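Local coordinates for protein glycinin A3B4 subunit (Glycine max, PDB 2D5F) that serves as an 11S globulin of soybean seed, a bicupin storage protein that assembles into hexamers and probably holds nitrogen for the germinating seedling, at the interface of chains A and B and the interface of chains A and C. Coordinates in Å, arbitrary orientation; residue numbers count along the deposited sequence, not the author numbering. Chains: chain A/B/C, glycinin A3B4 subunit.

Two kinds of subunit interface are sampled here; all distances run between the centres of the contacts' C-alpha atoms. Contacts 1 and 3 lie on the A–B interface, about 15 Å apart, and both set the C-terminal half of chain A against the N-terminal half of chain B, as in a head-to-tail trimer. Contacts 2 and 4 lie on the two-fold A–C interface, about 6 Å apart, and share A:Glu90 and C:Asn345. About 46 Å separates contact 1 from contact 2, and about 64 Å contact 3 from contact 4. One subunit thus probably closes a trimer on one side and joins two trimers on another.

Contact 1: the interface of chains A and B. Residues chain A 384, 386, 427, 451, 453; chain B 83, 127-129.
A loop of the first cupin domain of chain B, B:Pro127 to B:Val129, plugs into the edge of the second cupin domain of chain A, where A:Trp384 and A:Leu386 receive it. The indole NE1 of A:Trp384 donates a hydrogen bond to the carbonyl O of B:Gly128 at 3.1 Å. The acceptor lies in the ring plane, and the N-H meets a lone pair in the carbonyl plane, with a C=O...N angle of 131°; the angle at H, 137°, makes it a bent bond. A chi1 of 79° sets the A:Trp384 ring between its own backbone N and carbonyl carbon, turning the pyrrole edge toward chain B. Alongside, the branch point CG of A:Leu386 rests 3.7 Å from CA of B:Gly128, while its CD2 methyl reaches CG2 of B:Val129 at 3.8 Å. One indole face is backed by CB of A:Ser453, 4.0 Å above the plane and toward the rim. That same CB touches CB of B:Pro83 at 3.7 Å, so the serine fills the space between indole and proline. A leucine in place of A:Trp384 would probably leave the B:Gly128 carbonyl without its N-H partner and strip A:Ser453 of its flat backing. In the fold, A:Trp384 lies on strand 383-385 and A:Ser453 on strand 452-454, while the B:Gly128 loop connects strands 121-125 and 131-135.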
ATOM      1  N   TRP A 384     -29.162  -1.393   3.597  1.00 15.25           N
ATOM      2  CA  TRP A 384     -28.669  -0.305   2.766  1.00 19.26           C
ATOM      3  C   TRP A 384     -27.174  -0.486   2.528  1.00 17.69           C
ATOM      4  O   TRP A 384     -26.496  -1.197   3.276  1.00 19.31           O
ATOM      5  CB  TRP A 384     -28.943   1.053   3.420  1.00 20.58           C
ATOM      6  CG  TRP A 384     -27.987   1.441   4.519  1.00 21.12           C
ATOM      7  CD1 TRP A 384     -26.810   2.125   4.383  1.00 17.96           C
ATOM      8  CD2 TRP A 384     -28.148   1.196   5.923  1.00 21.84           C
ATOM      9  NE1 TRP A 384     -26.234   2.328   5.615  1.00 17.74           N
ATOM     10  CE2 TRP A 384     -27.034   1.772   6.579  1.00 19.27           C
ATOM     11  CE3 TRP A 384     -29.129   0.556   6.692  1.00 26.71           C
ATOM     12  CZ2 TRP A 384     -26.868   1.715   7.964  1.00 17.96           C
ATOM     13  CZ3 TRP A 384     -28.964   0.499   8.079  1.00 29.50           C
ATOM     14  CH2 TRP A 384     -27.841   1.080   8.698  1.00 29.66           C
ATOM     15  N   LEU A 386     -23.580   1.148   2.505  1.00 16.83           N
ATOM     16  CA  LEU A 386     -22.892   2.285   3.090  1.00 19.89           C
ATOM     17  C   LEU A 386     -22.050   3.115   2.130  1.00 17.66           C
ATOM     18  O   LEU A 386     -22.053   4.347   2.208  1.00 19.63           O
ATOM     19  CB  LEU A 386     -21.978   1.818   4.235  1.00 13.89           C
ATOM     20  CG  LEU A 386     -22.588   1.352   5.564  1.00 20.21           C
ATOM     21  CD1 LEU A 386     -23.433   0.101   5.362  1.00 18.94           C
ATOM     22  CD2 LEU A 386     -21.460   1.065   6.541  1.00 22.42           C
ATOM     23  N   ASN A 427     -26.992   4.416   0.453  1.00 20.05           N
ATOM     24  CA  ASN A 427     -27.656   4.721   1.729  1.00 17.60           C
ATOM     25  C   ASN A 427     -29.179   4.593   1.761  1.00 17.63           C
ATOM     26  O   ASN A 427     -29.773   4.601   2.844  1.00 20.87           O
ATOM     27  CB  ASN A 427     -27.254   6.119   2.241  1.00 17.96           C
ATOM     28  CG  ASN A 427     -25.887   6.133   2.932  1.00 20.06           C
ATOM     29  OD1 ASN A 427     -25.545   7.096   3.619  1.00 17.23           O
ATOM     30  ND2 ASN A 427     -25.102   5.073   2.744  1.00 15.47           N
ATOM     31  N   VAL A 451     -20.027  -2.345   1.030  1.00 17.82           N
ATOM     32  CA  VAL A 451     -20.435  -2.868   2.327  1.00 22.10           C
ATOM     33  C   VAL A 451     -21.897  -2.511   2.587  1.00 18.37           C
ATOM     34  O   VAL A 451     -22.322  -1.398   2.308  1.00 16.93           O
ATOM     35  CB  VAL A 451     -19.560  -2.274   3.459  1.00 21.16           C
ATOM     36  CG1 VAL A 451     -20.131  -2.639   4.812  1.00 21.72           C
ATOM     37  CG2 VAL A 451     -18.132  -2.793   3.331  1.00 26.96           C
ATOM     38  N   SER A 453     -25.481  -3.099   5.362  1.00 17.77           N
ATOM     39  CA  SER A 453     -25.857  -3.295   6.749  1.00 20.36           C
ATOM     40  C   SER A 453     -27.367  -3.520   6.769  1.00 20.09           C
ATOM     41  O   SER A 453     -28.100  -2.819   6.077  1.00 23.59           O
ATOM     42  CB  SER A 453     -25.504  -2.048   7.565  1.00 24.70           C
ATOM     43  OG  SER A 453     -25.958  -2.155   8.906  1.00 29.70           O
TER
ATOM     44  N   PRO B  83     -21.639  -2.835  10.992  1.00 18.77           N
ATOM     45  CA  PRO B  83     -22.277  -3.991  10.357  1.00 19.73           C
ATOM     46  C   PRO B  83     -21.570  -5.329  10.487  1.00 22.72           C
ATOM     47  O   PRO B  83     -20.392  -5.461  10.146  1.00 22.57           O
ATOM     48  CB  PRO B  83     -22.420  -3.549   8.895  1.00 20.06           C
ATOM     49  CG  PRO B  83     -21.232  -2.652   8.696  1.00 20.65           C
ATOM     50  CD  PRO B  83     -21.233  -1.839   9.980  1.00 19.32           C
ATOM     51  N   PRO B 127     -18.875   7.107   6.800  1.00 15.24           N
ATOM     52  CA  PRO B 127     -19.998   7.166   5.860  1.00 19.78           C
ATOM     53  C   PRO B 127     -20.879   5.917   6.005  1.00 20.13           C
ATOM     54  O   PRO B 127     -20.372   4.795   6.107  1.00 16.15           O
ATOM     55  CB  PRO B 127     -19.311   7.201   4.492  1.00 20.58           C
ATOM     56  CG  PRO B 127     -17.944   7.757   4.788  1.00 16.66           C
ATOM     57  CD  PRO B 127     -17.583   7.120   6.088  1.00 19.93           C
ATOM     58  N   GLY B 128     -22.192   6.122   6.036  1.00 20.35           N
ATOM     59  CA  GLY B 128     -23.120   5.008   6.133  1.00 16.03           C
ATOM     60  C   GLY B 128     -23.251   4.300   7.465  1.00 17.00           C
ATOM     61  O   GLY B 128     -24.121   3.455   7.619  1.00 18.13           O
ATOM     62  N   VAL B 129     -22.410   4.640   8.432  1.00 16.03           N
ATOM     63  CA  VAL B 129     -22.472   3.985   9.733  1.00 18.20           C
ATOM     64  C   VAL B 129     -23.387   4.718  10.713  1.00 17.07           C
ATOM     65  O   VAL B 129     -23.202   5.895  10.989  1.00 18.04           O
ATOM     66  CB  VAL B 129     -21.067   3.870  10.367  1.00 22.04           C
ATOM     67  CG1 VAL B 129     -21.166   3.226  11.743  1.00 16.64           C
ATOM     68  CG2 VAL B 129     -20.140   3.054   9.454  1.00 20.72           C
TER

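Contact 2: the interface of chains A and C. Residues chain A 88-90, 247; chain C 343-346.
The phenyl ring of A:Phe89 carries CB of C:Tyr344 over the centre of one face, 3.9 Å above the plane, a CH-pi contact; at its edge, in plane, lies the carbonyl O of A:Ile247. The phenol ring of C:Tyr344 is backed from its own chain by N of C:Pro346, toward the rim of one face, while at its CD1–CE1 rim it meets the CG2 methyl of A:Ile247, 3.7 Å from CD1. With CG anti to the backbone N (chi1 178°), the tyrosine points its ring past A:Phe89 toward that isoleucine and sets its CB over the centre of the phenyl face, with CD1 reaching the rim near CD2 of A:Phe89. Next to the rings the backbones pair. N of C:Tyr344 donates to O of A:Thr88 at 3.0 Å, and N of A:Glu90 donates to O of C:Tyr344, also at 3.0 Å, both nearly straight. C:Tyr344 is therefore gripped through both its N-H and its carbonyl. On the flank, the CG2 methyl of A:Thr88 lies over one face of the C:Phe343 ring, toward its CD2–CE2 side, 4.0 Å from CE2. Farther along, CA of C:Asn345 lies 3.4 Å from O of A:Glu90, with the two side chains crossing nearby. Strand 89-91 of chain A and strand 343-345 of chain C thus form a parallel bridge between subunits, repeated by the two-fold with the chains exchanged, a few residues along from A:Cys85, which is disulfide-linked to A:Cys327.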
ATOM      1  N   THR A  88       1.077 -16.653 -25.122  1.00 25.96           N
ATOM      2  CA  THR A  88       1.349 -17.927 -24.455  1.00 23.69           C
ATOM      3  C   THR A  88       0.628 -19.176 -24.970  1.00 22.46           C
ATOM      4  O   THR A  88       0.928 -20.283 -24.523  1.00 19.88           O
ATOM      5  CB  THR A  88       1.115 -17.812 -22.933  1.00 21.38           C
ATOM      6  OG1 THR A  88      -0.259 -17.511 -22.675  1.00 21.06           O
ATOM      7  CG2 THR A  88       1.988 -16.711 -22.355  1.00 24.69           C
ATOM      8  N   PHE A  89      -0.323 -18.999 -25.881  1.00 23.12           N
ATOM      9  CA  PHE A  89      -1.035 -20.133 -26.480  1.00 23.33           C
ATOM     10  C   PHE A  89      -0.498 -20.243 -27.900  1.00 27.42           C
ATOM     11  O   PHE A  89      -0.651 -19.318 -28.690  1.00 22.95           O
ATOM     12  CB  PHE A  89      -2.544 -19.880 -26.523  1.00 23.00           C
ATOM     13  CG  PHE A  89      -3.270 -20.297 -25.277  1.00 21.17           C
ATOM     14  CD1 PHE A  89      -2.739 -20.034 -24.020  1.00 26.15           C
ATOM     15  CD2 PHE A  89      -4.517 -20.906 -25.360  1.00 29.88           C
ATOM     16  CE1 PHE A  89      -3.441 -20.370 -22.860  1.00 22.66           C
ATOM     17  CE2 PHE A  89      -5.230 -21.244 -24.210  1.00 33.05           C
ATOM     18  CZ  PHE A  89      -4.686 -20.972 -22.952  1.00 23.93           C
ATOM     19  N   GLU A  90       0.146 -21.361 -28.222  1.00 29.80           N
ATOM     20  CA  GLU A  90       0.707 -21.532 -29.558  1.00 35.39           C
ATOM     21  C   GLU A  90       0.589 -22.944 -30.120  1.00 33.82           C
ATOM     22  O   GLU A  90       0.699 -23.926 -29.391  1.00 28.99           O
ATOM     23  CB  GLU A  90       2.183 -21.107 -29.567  1.00 31.54           C
ATOM     24  CG  GLU A  90       3.000 -21.660 -28.414  1.00 42.51           C
ATOM     25  CD  GLU A  90       4.488 -21.387 -28.554  1.00 46.69           C
ATOM     26  OE1 GLU A  90       4.857 -20.301 -29.052  1.00 47.95           O
ATOM     27  OE2 GLU A  90       5.290 -22.256 -28.148  1.00 50.01           O
ATOM     28  N   ILE A 247      -6.816 -21.889 -30.403  1.00 29.51           N
ATOM     29  CA  ILE A 247      -5.948 -22.742 -29.605  1.00 31.08           C
ATOM     30  C   ILE A 247      -6.463 -22.740 -28.171  1.00 36.65           C
ATOM     31  O   ILE A 247      -6.643 -21.677 -27.575  1.00 37.20           O
ATOM     32  CB  ILE A 247      -4.508 -22.223 -29.617  1.00 30.83           C
ATOM     33  CG1 ILE A 247      -4.059 -21.972 -31.057  1.00 33.12           C
ATOM     34  CG2 ILE A 247      -3.592 -23.231 -28.944  1.00 33.51           C
ATOM     35  CD1 ILE A 247      -2.722 -21.274 -31.172  1.00 27.00           C
TER
ATOM     36  N   PHE C 343      -0.258 -21.143 -20.077  1.00 28.40           N
ATOM     37  CA  PHE C 343       0.679 -21.422 -21.169  1.00 22.12           C
ATOM     38  C   PHE C 343       0.139 -22.706 -21.799  1.00 25.33           C
ATOM     39  O   PHE C 343      -0.278 -23.614 -21.081  1.00 19.80           O
ATOM     40  CB  PHE C 343       2.095 -21.704 -20.662  1.00 31.69           C
ATOM     41  CG  PHE C 343       2.774 -20.528 -20.021  1.00 35.54           C
ATOM     42  CD1 PHE C 343       2.429 -20.121 -18.735  1.00 40.80           C
ATOM     43  CD2 PHE C 343       3.799 -19.862 -20.684  1.00 36.66           C
ATOM     44  CE1 PHE C 343       3.104 -19.069 -18.115  1.00 49.20           C
ATOM     45  CE2 PHE C 343       4.481 -18.808 -20.077  1.00 45.65           C
ATOM     46  CZ  PHE C 343       4.133 -18.412 -18.788  1.00 48.53           C
ATOM     47  N   TYR C 344       0.146 -22.795 -23.124  1.00 25.32           N
ATOM     48  CA  TYR C 344      -0.376 -23.993 -23.771  1.00 24.39           C
ATOM     49  C   TYR C 344       0.152 -24.230 -25.179  1.00 28.88           C
ATOM     50  O   TYR C 344       0.215 -23.312 -25.996  1.00 27.83           O
ATOM     51  CB  TYR C 344      -1.909 -23.941 -23.801  1.00 21.61           C
ATOM     52  CG  TYR C 344      -2.568 -25.114 -24.499  1.00 29.70           C
ATOM     53  CD1 TYR C 344      -3.373 -24.915 -25.624  1.00 27.93           C
ATOM     54  CD2 TYR C 344      -2.395 -26.420 -24.037  1.00 29.89           C
ATOM     55  CE1 TYR C 344      -3.989 -25.981 -26.270  1.00 29.42           C
ATOM     56  CE2 TYR C 344      -3.009 -27.498 -24.678  1.00 29.43           C
ATOM     57  CZ  TYR C 344      -3.805 -27.268 -25.795  1.00 28.91           C
ATOM     58  OH  TYR C 344      -4.422 -28.317 -26.440  1.00 25.53           O
ATOM     59  N   ASN C 345       0.536 -25.482 -25.428  1.00 30.76           N
ATOM     60  CA  ASN C 345       1.043 -25.960 -26.717  1.00 26.75           C
ATOM     61  C   ASN C 345       0.381 -27.327 -26.852  1.00 30.29           C
ATOM     62  O   ASN C 345       0.784 -28.288 -26.190  1.00 27.52           O
ATOM     63  CB  ASN C 345       2.561 -26.132 -26.681  1.00 26.16           C
ATOM     64  CG  ASN C 345       3.116 -26.700 -27.980  1.00 33.30           C
ATOM     65  OD1 ASN C 345       2.473 -27.522 -28.636  1.00 34.22           O
ATOM     66  ND2 ASN C 345       4.319 -26.279 -28.347  1.00 28.91           N
ATOM     67  N   PRO C 346      -0.639 -27.436 -27.719  1.00 34.64           N
ATOM     68  CA  PRO C 346      -1.365 -28.695 -27.928  1.00 31.29           C
ATOM     69  C   PRO C 346      -0.518 -29.956 -28.089  1.00 24.16           C
ATOM     70  O   PRO C 346      -0.984 -31.056 -27.801  1.00 27.91           O
ATOM     71  CB  PRO C 346      -2.222 -28.401 -29.163  1.00 31.67           C
ATOM     72  CG  PRO C 346      -1.399 -27.394 -29.911  1.00 39.92           C
ATOM     73  CD  PRO C 346      -0.941 -26.478 -28.797  1.00 32.02           C
TER

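Contact 3: the interface of chains A and B. Residues chain A 455, 459, 471; chain B 165-166, 205, 227.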
ATOM      1  N   ILE A 455     -30.908  -3.689   9.018  1.00 21.54           N
ATOM      2  CA  ILE A 455     -31.448  -3.145  10.251  1.00 19.81           C
ATOM      3  C   ILE A 455     -31.556  -4.093  11.431  1.00 16.78           C
ATOM      4  O   ILE A 455     -31.322  -3.674  12.558  1.00 23.04           O
ATOM      5  CB  ILE A 455     -32.787  -2.425   9.968  1.00 18.53           C
ATOM      6  CG1 ILE A 455     -32.493  -1.154   9.157  1.00 21.93           C
ATOM      7  CG2 ILE A 455     -33.481  -2.045  11.266  1.00 21.29           C
ATOM      8  CD1 ILE A 455     -33.726  -0.360   8.716  1.00 25.15           C
ATOM      9  N   PHE A 459     -30.119  -3.248  15.273  1.00 21.78           N
ATOM     10  CA  PHE A 459     -30.809  -3.290  16.561  1.00 21.76           C
ATOM     11  C   PHE A 459     -29.931  -3.999  17.585  1.00 20.57           C
ATOM     12  O   PHE A 459     -29.835  -3.574  18.740  1.00 24.64           O
ATOM     13  CB  PHE A 459     -32.141  -4.048  16.444  1.00 25.43           C
ATOM     14  CG  PHE A 459     -33.180  -3.344  15.615  1.00 25.17           C
ATOM     15  CD1 PHE A 459     -34.076  -4.077  14.840  1.00 25.30           C
ATOM     16  CD2 PHE A 459     -33.275  -1.958  15.614  1.00 24.19           C
ATOM     17  CE1 PHE A 459     -35.048  -3.440  14.076  1.00 27.56           C
ATOM     18  CE2 PHE A 459     -34.248  -1.308  14.851  1.00 28.52           C
ATOM     19  CZ  PHE A 459     -35.134  -2.050  14.081  1.00 25.34           C
ATOM     20  N   TYR A 471     -37.827   4.256  20.073  1.00 29.58           N
ATOM     21  CA  TYR A 471     -39.098   3.812  19.521  1.00 28.24           C
ATOM     22  C   TYR A 471     -40.244   3.727  20.524  1.00 34.91           C
ATOM     23  O   TYR A 471     -41.324   3.244  20.183  1.00 35.23           O
ATOM     24  CB  TYR A 471     -38.923   2.445  18.863  1.00 29.21           C
ATOM     25  CG  TYR A 471     -37.875   2.401  17.770  1.00 27.74           C
ATOM     26  CD1 TYR A 471     -36.624   1.819  17.998  1.00 29.81           C
ATOM     27  CD2 TYR A 471     -38.142   2.915  16.500  1.00 28.66           C
ATOM     28  CE1 TYR A 471     -35.664   1.745  16.980  1.00 27.84           C
ATOM     29  CE2 TYR A 471     -37.186   2.850  15.474  1.00 26.96           C
ATOM     30  CZ  TYR A 471     -35.954   2.261  15.725  1.00 21.47           C
ATOM     31  OH  TYR A 471     -35.019   2.183  14.723  1.00 23.83           O
TER
ATOM     32  N   LEU B 165     -32.882   6.352  11.660  1.00 18.12           N
ATOM     33  CA  LEU B 165     -33.367   4.995  11.847  1.00 20.27           C
ATOM     34  C   LEU B 165     -34.558   4.983  12.798  1.00 23.42           C
ATOM     35  O   LEU B 165     -35.280   3.990  12.887  1.00 21.78           O
ATOM     36  CB  LEU B 165     -32.246   4.116  12.408  1.00 23.04           C
ATOM     37  CG  LEU B 165     -31.163   3.777  11.379  1.00 27.60           C
ATOM     38  CD1 LEU B 165     -29.894   3.306  12.075  1.00 28.50           C
ATOM     39  CD2 LEU B 165     -31.704   2.721  10.425  1.00 23.58           C
ATOM     40  N   ALA B 166     -34.754   6.093  13.500  1.00 21.53           N
ATOM     41  CA  ALA B 166     -35.849   6.217  14.460  1.00 25.38           C
ATOM     42  C   ALA B 166     -36.324   7.660  14.612  1.00 28.47           C
ATOM     43  O   ALA B 166     -35.633   8.607  14.222  1.00 29.34           O
ATOM     44  CB  ALA B 166     -35.415   5.675  15.822  1.00 18.56           C
ATOM     45  N   LEU B 205     -37.468   3.852   8.524  1.00 23.75           N
ATOM     46  CA  LEU B 205     -38.400   2.783   8.875  1.00 30.11           C
ATOM     47  C   LEU B 205     -39.859   3.170   8.639  1.00 28.20           C
ATOM     48  O   LEU B 205     -40.702   2.303   8.416  1.00 26.33           O
ATOM     49  CB  LEU B 205     -38.204   2.353  10.333  1.00 22.77           C
ATOM     50  CG  LEU B 205     -36.930   1.548  10.602  1.00 25.32           C
ATOM     51  CD1 LEU B 205     -36.820   1.223  12.074  1.00 22.05           C
ATOM     52  CD2 LEU B 205     -36.951   0.281   9.775  1.00 21.63           C
ATOM     53  N   LEU B 227     -42.021   1.010  15.609  1.00 30.10           N
ATOM     54  CA  LEU B 227     -40.765   1.191  14.890  1.00 33.08           C
ATOM     55  C   LEU B 227     -40.858   2.299  13.848  1.00 31.63           C
ATOM     56  O   LEU B 227     -39.835   2.781  13.352  1.00 29.26           O
ATOM     57  CB  LEU B 227     -40.336  -0.124  14.220  1.00 26.13           C
ATOM     58  CG  LEU B 227     -39.866  -1.230  15.171  1.00 30.93           C
ATOM     59  CD1 LEU B 227     -39.495  -2.477  14.379  1.00 30.84           C
ATOM     60  CD2 LEU B 227     -38.669  -0.738  15.980  1.00 28.25           C
TER
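This is a largely apolar, head-to-tail interface between unlike surfaces of identical subunits, of the sort that closes a trimer: A:Tyr471, at the end of helix 464-471, is clamped by B:Leu165, B:Ala166, B:Leu205 and B:Leu227. Its ring is covered from both sides. The CD2 methyl of B:Leu227 sits over the centre of one face at 3.6 Å from the centroid, and CB of B:Ala166 lies over the opposite face, 3.8 Å from the centroid, nearest to CE2. The hydroxyl OH donates to the carbonyl O of B:Leu165 at 2.6 Å, a short bond that comes in from above the carbonyl plane, 56° out of it. A chi1 of -57°, with CG beside the backbone N, carries the phenol into this slot. Its OH also lies at the edge of the A:Phe459 ring, and the CD1 methyl of B:Leu205 reaches within 3.3 Å of OH from roughly a right angle. The other methyl of that leucine, CD2, slides past the CD1 methyl of A:Ile455 in a tight 3.5 Å contact. The CD1 tip of A:Ile455 also approaches CD2 of B:Leu165 at 4.1 Å, so this methyl touches both leucines. Together the bond and the two covered faces probably limit how far the phenol can shift or turn. By anchoring helices 455-461 and 464-471 on the neighbouring subunit, the patch probably helps hold the trimer together.

Contact 4: the interface of chains A and C. Residues chain A 90, 92, 107; chain C 345, 486-488, 490.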
ATOM      1  N   GLU A  90       0.146 -21.361 -28.222  1.00 29.80           N
ATOM      2  CA  GLU A  90       0.707 -21.532 -29.558  1.00 35.39           C
ATOM      3  C   GLU A  90       0.589 -22.944 -30.120  1.00 33.82           C
ATOM      4  O   GLU A  90       0.699 -23.926 -29.391  1.00 28.99           O
ATOM      5  CB  GLU A  90       2.183 -21.107 -29.567  1.00 31.54           C
ATOM      6  CG  GLU A  90       3.000 -21.660 -28.414  1.00 42.51           C
ATOM      7  CD  GLU A  90       4.488 -21.387 -28.554  1.00 46.69           C
ATOM      8  OE1 GLU A  90       4.857 -20.301 -29.052  1.00 47.95           O
ATOM      9  OE2 GLU A  90       5.290 -22.256 -28.148  1.00 50.01           O
ATOM     10  N   PRO A  92       2.257 -25.312 -33.082  1.00 44.22           N
ATOM     11  CA  PRO A  92       3.350 -25.477 -34.045  1.00 49.55           C
ATOM     12  C   PRO A  92       2.872 -25.817 -35.454  1.00 54.53           C
ATOM     13  O   PRO A  92       3.571 -25.550 -36.434  1.00 61.59           O
ATOM     14  CB  PRO A  92       4.179 -26.598 -33.429  1.00 50.40           C
ATOM     15  CG  PRO A  92       3.132 -27.443 -32.772  1.00 52.52           C
ATOM     16  CD  PRO A  92       2.266 -26.404 -32.093  1.00 49.65           C
ATOM     17  N   LEU A 107       5.192 -21.076 -36.593  1.00 60.17           N
ATOM     18  CA  LEU A 107       3.987 -21.240 -35.794  1.00 59.64           C
ATOM     19  C   LEU A 107       2.755 -21.140 -36.678  1.00 55.98           C
ATOM     20  O   LEU A 107       2.613 -20.192 -37.450  1.00 54.44           O
ATOM     21  CB  LEU A 107       3.917 -20.167 -34.703  1.00 54.54           C
ATOM     22  CG  LEU A 107       4.953 -20.264 -33.583  1.00 57.90           C
ATOM     23  CD1 LEU A 107       4.793 -19.091 -32.620  1.00 47.55           C
ATOM     24  CD2 LEU A 107       4.781 -21.594 -32.855  1.00 55.95           C
TER
ATOM     25  N   ASN C 345       0.536 -25.482 -25.428  1.00 30.76           N
ATOM     26  CA  ASN C 345       1.043 -25.960 -26.717  1.00 26.75           C
ATOM     27  C   ASN C 345       0.381 -27.327 -26.852  1.00 30.29           C
ATOM     28  O   ASN C 345       0.784 -28.288 -26.190  1.00 27.52           O
ATOM     29  CB  ASN C 345       2.561 -26.132 -26.681  1.00 26.16           C
ATOM     30  CG  ASN C 345       3.116 -26.700 -27.980  1.00 33.30           C
ATOM     31  OD1 ASN C 345       2.473 -27.522 -28.636  1.00 34.22           O
ATOM     32  ND2 ASN C 345       4.319 -26.279 -28.347  1.00 28.91           N
ATOM     33  N   ASN C 486       9.115 -23.141 -31.862  1.00 60.90           N
ATOM     34  CA  ASN C 486       8.017 -22.612 -31.062  1.00 51.34           C
ATOM     35  C   ASN C 486       8.619 -21.613 -30.081  1.00 45.24           C
ATOM     36  O   ASN C 486       9.777 -21.743 -29.690  1.00 37.95           O
ATOM     37  CB  ASN C 486       7.288 -23.748 -30.327  1.00 57.97           C
ATOM     38  CG  ASN C 486       8.238 -24.790 -29.757  1.00 58.48           C
ATOM     39  OD1 ASN C 486       7.818 -25.880 -29.363  1.00 60.93           O
ATOM     40  ND2 ASN C 486       9.521 -24.458 -29.707  1.00 67.14           N
ATOM     41  N   SER C 487       7.834 -20.618 -29.690  1.00 37.39           N
ATOM     42  CA  SER C 487       8.318 -19.573 -28.797  1.00 38.91           C
ATOM     43  C   SER C 487       8.253 -19.848 -27.288  1.00 35.05           C
ATOM     44  O   SER C 487       9.163 -19.472 -26.546  1.00 30.60           O
ATOM     45  CB  SER C 487       7.572 -18.277 -29.109  1.00 42.87           C
ATOM     46  OG  SER C 487       8.153 -17.179 -28.434  1.00 57.20           O
ATOM     47  N   GLY C 488       7.186 -20.502 -26.841  1.00 33.70           N
ATOM     48  CA  GLY C 488       7.016 -20.772 -25.422  1.00 27.08           C
ATOM     49  C   GLY C 488       7.950 -21.753 -24.733  1.00 28.39           C
ATOM     50  O   GLY C 488       8.855 -22.312 -25.353  1.00 26.68           O
ATOM     51  N   LEU C 490       7.030 -24.612 -23.402  1.00 24.94           N
ATOM     52  CA  LEU C 490       6.599 -25.986 -23.635  1.00 25.61           C
ATOM     53  C   LEU C 490       7.017 -26.388 -25.043  1.00 28.60           C
ATOM     54  O   LEU C 490       6.560 -25.805 -26.026  1.00 25.31           O
ATOM     55  CB  LEU C 490       5.085 -26.092 -23.453  1.00 24.12           C
ATOM     56  CG  LEU C 490       4.673 -25.763 -22.015  1.00 22.42           C
ATOM     57  CD1 LEU C 490       3.188 -25.467 -21.939  1.00 27.15           C
ATOM     58  CD2 LEU C 490       5.057 -26.923 -21.112  1.00 23.48           C
TER
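Strand 89-91 of chain A, with the loop residues A:Pro92 and A:Leu107, meets the C-terminal segment C:Asn486 to C:Gly488 that follows helix 475-483 of chain C, and the end of strand 343-345. The main polar grip is that of the A:Glu90 carboxylate on backbone N-H groups: OE1 accepts from N of C:Ser487 at 3.1 Å through the syn lone pair, and OE2 accepts from N of C:Gly488 at 2.9 Å from above the carboxylate plane. The chain leaves its backbone at a chi1 of 47° and then runs extended, which carries the carboxylate across to the loop. CB of C:Asn486 lies 3.3 Å from OE2, and the asparagine's amide is almost parallel to the carboxylate, 8° between planes. The CD2 methyl of A:Leu107 packs on CA of C:Asn486 at 3.8 Å, while CD of A:Pro92 lies 3.6 Å from OD1 of C:Asn345. Were a lysine to replace A:Glu90, the amides of C:Ser487 and C:Gly488 would probably lose their acceptors and the C-terminal loop its tether. By binding the C-terminal tail of the partner, this patch likely reinforces the two-fold joint of the hexamer.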